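Local coordinates for protein ethylbenzene dehydrogenase alpha-subunit (Aromatoleum aromaticum, PDB 2IVF) that forms the molybdenum-carrying subunit of a molybdopterin oxidoreductase, holding two guanine dinucleotide pterin cofactors, a molybdenum atom and an iron/sulfur cluster, at residues A[686-691]-A[731-736]. Sequence-based numbering, arbitrary orientation.
With MD1 (phosphoric acid 4-(2-amino-4-oxo-3,4,5,6,-tetrahydro-pteridin-6-yl)-2-hydroxy-3,4-dimercapto-but-3-en-yl ester guanylate ester), chain N.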
loop_
_atom_site.group_PDB
_atom_site.type_symbol
_atom_site.label_atom_id
_atom_site.label_comp_id
_atom_site.label_asym_id
_atom_site.label_seq_id
_atom_site.Cartn_x
_atom_site.Cartn_y
_atom_site.Cartn_z
ATOM N N GLU A 686 8.757 16.338 18.679
ATOM C CA GLU A 686 8.037 15.128 19.046
ATOM C C GLU A 686 6.717 15.558 19.628
ATOM O O GLU A 686 6.625 16.595 20.279
ATOM C CB GLU A 686 8.802 14.298 20.078
ATOM C CG GLU A 686 10.199 13.942 19.620
ATOM C CD GLU A 686 11.098 13.316 20.633
ATOM O OE1 GLU A 686 11.002 13.609 21.873
ATOM O OE2 GLU A 686 11.997 12.567 20.131
ATOM N N GLU A 687 5.697 14.739 19.448
ATOM C CA GLU A 687 4.342 15.143 19.848
ATOM C C GLU A 687 4.219 15.278 21.359
ATOM O O GLU A 687 3.552 16.208 21.868
ATOM C CB GLU A 687 3.307 14.127 19.331
ATOM C CG GLU A 687 3.082 14.108 17.791
ATOM C CD GLU A 687 4.146 13.375 17.052
ATOM O OE1 GLU A 687 4.961 12.700 17.709
ATOM O OE2 GLU A 687 4.173 13.435 15.809
ATOM N N TRP A 688 4.859 14.385 22.101
ATOM C CA TRP A 688 4.871 14.490 23.578
ATOM C C TRP A 688 5.398 15.852 24.031
ATOM O O TRP A 688 4.806 16.507 24.900
ATOM C CB TRP A 688 5.720 13.362 24.197
ATOM C CG TRP A 688 5.689 13.354 25.667
ATOM C CD1 TRP A 688 6.471 14.096 26.524
ATOM C CD2 TRP A 688 4.858 12.539 26.488
ATOM N NE1 TRP A 688 6.118 13.823 27.820
ATOM C CE2 TRP A 688 5.158 12.845 27.823
ATOM C CE3 TRP A 688 3.889 11.568 26.222
ATOM C CZ2 TRP A 688 4.480 12.259 28.895
ATOM C CZ3 TRP A 688 3.257 10.953 27.295
ATOM C CH2 TRP A 688 3.550 11.307 28.604
ATOM N N ASP A 689 6.519 16.265 23.435
ATOM C CA ASP A 689 7.159 17.548 23.730
ATOM C C ASP A 689 6.256 18.731 23.332
ATOM O O ASP A 689 6.027 19.645 24.134
ATOM C CB ASP A 689 8.489 17.630 22.987
ATOM C CG ASP A 689 9.140 18.968 23.145
ATOM O OD1 ASP A 689 9.207 19.459 24.291
ATOM O OD2 ASP A 689 9.573 19.504 22.114
ATOM N N ALA A 690 5.690 18.657 22.124
ATOM C CA ALA A 690 4.691 19.639 21.628
ATOM C C ALA A 690 3.534 19.807 22.583
ATOM O O ALA A 690 3.191 20.950 22.943
ATOM C CB ALA A 690 4.161 19.214 20.245
ATOM N N ILE A 691 2.971 18.682 23.026
ATOM C CA ILE A 691 1.850 18.692 23.964
ATOM C C ILE A 691 2.281 19.148 25.325
ATOM O O ILE A 691 1.567 19.905 26.026
ATOM C CB ILE A 691 1.170 17.314 24.036
ATOM C CG1 ILE A 691 0.420 17.070 22.724
ATOM C CG2 ILE A 691 0.202 17.238 25.271
ATOM C CD1 ILE A 691 0.128 15.618 22.370
ATOM N N GLY A 731 8.564 16.345 35.392
ATOM C CA GLY A 731 9.798 16.463 34.619
ATOM C C GLY A 731 10.443 15.166 34.206
ATOM O O GLY A 731 11.459 15.168 33.521
ATOM N N HIS A 732 9.841 14.056 34.591
ATOM C CA HIS A 732 10.397 12.760 34.315
ATOM C C HIS A 732 10.226 12.324 32.858
ATOM O O HIS A 732 11.072 11.631 32.278
ATOM C CB HIS A 732 9.737 11.753 35.245
ATOM C CG HIS A 732 10.373 10.416 35.189
ATOM N ND1 HIS A 732 11.479 10.096 35.940
ATOM C CD2 HIS A 732 10.106 9.335 34.423
ATOM C CE1 HIS A 732 11.860 8.865 35.655
ATOM N NE2 HIS A 732 11.046 8.378 34.732
ATOM N N LEU A 733 9.107 12.734 32.272
ATOM C CA LEU A 733 8.784 12.458 30.887
ATOM C C LEU A 733 8.743 13.749 30.052
ATOM O O LEU A 733 7.758 14.478 30.057
ATOM C CB LEU A 733 7.430 11.767 30.852
ATOM C CG LEU A 733 7.388 10.429 31.584
ATOM C CD1 LEU A 733 6.018 9.769 31.394
ATOM C CD2 LEU A 733 8.523 9.503 31.128
ATOM N N LEU A 734 9.839 14.022 29.345
ATOM C CA LEU A 734 9.971 15.189 28.479
ATOM C C LEU A 734 10.153 14.837 27.006
ATOM O O LEU A 734 9.873 15.659 26.136
ATOM C CB LEU A 734 11.173 16.008 28.895
ATOM C CG LEU A 734 11.049 16.608 30.295
ATOM C CD1 LEU A 734 12.327 17.340 30.667
ATOM C CD2 LEU A 734 9.824 17.466 30.390
ATOM N N THR A 735 10.657 13.638 26.725
ATOM C CA THR A 735 10.998 13.260 25.350
ATOM C C THR A 735 10.469 11.882 25.048
ATOM O O THR A 735 10.183 11.109 25.939
ATOM C CB THR A 735 12.482 13.224 25.176
ATOM O OG1 THR A 735 12.991 12.111 25.920
ATOM C CG2 THR A 735 13.116 14.542 25.693
ATOM N N ASN A 736 10.317 11.592 23.772
ATOM C CA ASN A 736 10.019 10.241 23.343
ATOM C C ASN A 736 10.927 9.199 23.952
ATOM O O ASN A 736 10.446 8.155 24.337
ATOM C CB ASN A 736 10.047 10.098 21.820
ATOM C CG ASN A 736 8.727 10.569 21.161
ATOM O OD1 ASN A 736 8.056 11.463 21.683
ATOM N ND2 ASN A 736 8.335 9.913 20.068
HETATM P PB MD1 N . -6.991 8.828 9.771
HETATM O O3B MD1 N . -5.903 8.799 8.624
HETATM O O1B MD1 N . -6.342 8.303 11.000
HETATM O O2B MD1 N . -7.800 10.068 9.764
HETATM O O3A MD1 N . -7.991 7.705 9.267
HETATM C C10 MD1 N . -7.856 6.314 9.631
HETATM C C11 MD1 N . -8.903 5.610 8.783
HETATM O O11 MD1 N . -8.282 5.536 7.455
HETATM C C12 MD1 N . -9.126 4.208 9.284
HETATM S S12 MD1 N . -8.021 3.440 10.339
HETATM C C13 MD1 N . -10.194 3.461 8.856
HETATM S S13 MD1 N . -10.442 1.869 9.356
HETATM C C14 MD1 N . -11.230 4.000 7.944
HETATM N N15 MD1 N . -11.425 3.367 6.684
HETATM C C16 MD1 N . -12.275 3.893 5.746
HETATM C C15 MD1 N . -12.496 3.149 4.602
HETATM O O14 MD1 N . -11.949 2.027 4.429
HETATM N N17 MD1 N . -13.279 3.754 3.672
HETATM C C17 MD1 N . -13.872 4.996 3.901
HETATM N N16 MD1 N . -14.640 5.477 2.933
HETATM N N18 MD1 N . -13.672 5.667 5.047
HETATM C C20 MD1 N . -12.893 5.127 5.960
HETATM N N8 MD1 N . -12.728 5.776 7.142
HETATM C C7 MD1 N . -11.851 5.351 8.199
HETATM P PA MD1 N . -5.130 9.953 7.811
HETATM O O1A MD1 N . -3.872 9.305 7.329
HETATM O O2A MD1 N . -6.055 10.482 6.784
HETATM O "O5'" MD1 N . -4.802 11.096 8.850
HETATM C "C5'" MD1 N . -3.795 10.805 9.812
HETATM C "C4'" MD1 N . -2.810 11.900 9.843
HETATM O "O4'" MD1 N . -1.791 11.408 10.705
HETATM C "C1'" MD1 N . -0.597 12.039 10.238
HETATM N N9 MD1 N . 0.645 11.396 10.688
HETATM C C4 MD1 N . 1.418 11.902 11.637
HETATM N N3 MD1 N . 1.254 13.022 12.380
HETATM C C2 MD1 N . 2.155 13.350 13.306
HETATM N N2 MD1 N . 1.991 14.465 14.067
HETATM N N1 MD1 N . 3.285 12.565 13.420
HETATM C C6 MD1 N . 3.516 11.418 12.699
HETATM O O6 MD1 N . 4.525 10.752 12.930
HETATM C C5 MD1 N . 2.533 11.057 11.764
HETATM N N7 MD1 N . 2.396 10.073 10.881
HETATM C C8 MD1 N . 1.241 10.286 10.244
HETATM C "C2'" MD1 N . -0.688 11.957 8.717
HETATM O "O2'" MD1 N . 0.097 12.963 8.033
HETATM C "C3'" MD1 N . -2.197 12.061 8.447
HETATM O "O3'" MD1 N . -2.564 13.352 7.895
HETATM O O HOH W 1 5.637 11.759 20.824
HETATM O O HOH W 2 9.171 18.189 26.669
#
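Leu733 meets the indole of Trp688 twice, once through its backbone and once through its side chain. Leu733 O accepts a 2.9 Å hydrogen bond from Trp688 NE1; the oxygen lies near the indole plane, but the N-H arrives from above the carbonyl plane, 70° out of it. Leu733 CB then packs 3.6 Å from Trp688 CZ2, with CD1 reaching CZ2 and CH2. Trp688 CG, anti to the backbone N (chi1 -176°), starts the indole toward this loop, and Phe727 meets the ring as well. Leu734 points its CB away from the helix, yet its O is tied through a water to Asp689 OD1, whose carboxylate also pairs with Arg685.

The contact is a junction of two helix N-termini, with Glu686 and Thr735 as N-cap residues of helices 687-704 and 736-749. Glu686 OE1 reaches across to the neighbouring helix, touching Thr735 CA and accepting a 2.9 Å, nearly straight bond from Asn736 N, which meets it from above the carboxylate plane. The two side chains run past each other in opposite directions, carboxylate and amide stacked with planes 28° apart. Asn736 ND2 binds His659 O, while Asn736 OD1 lies 2.6 Å from a second water, which donates a hydrogen bond to it, accepts one from Trp688 N and reaches Glu687 OE1 only weakly. Glu687 OE2, salt-bridged to Lys658, accepts two bent hydrogen bonds, from N1 (2.7 Å) and N2 (3.0 Å) of the MD1 guanine.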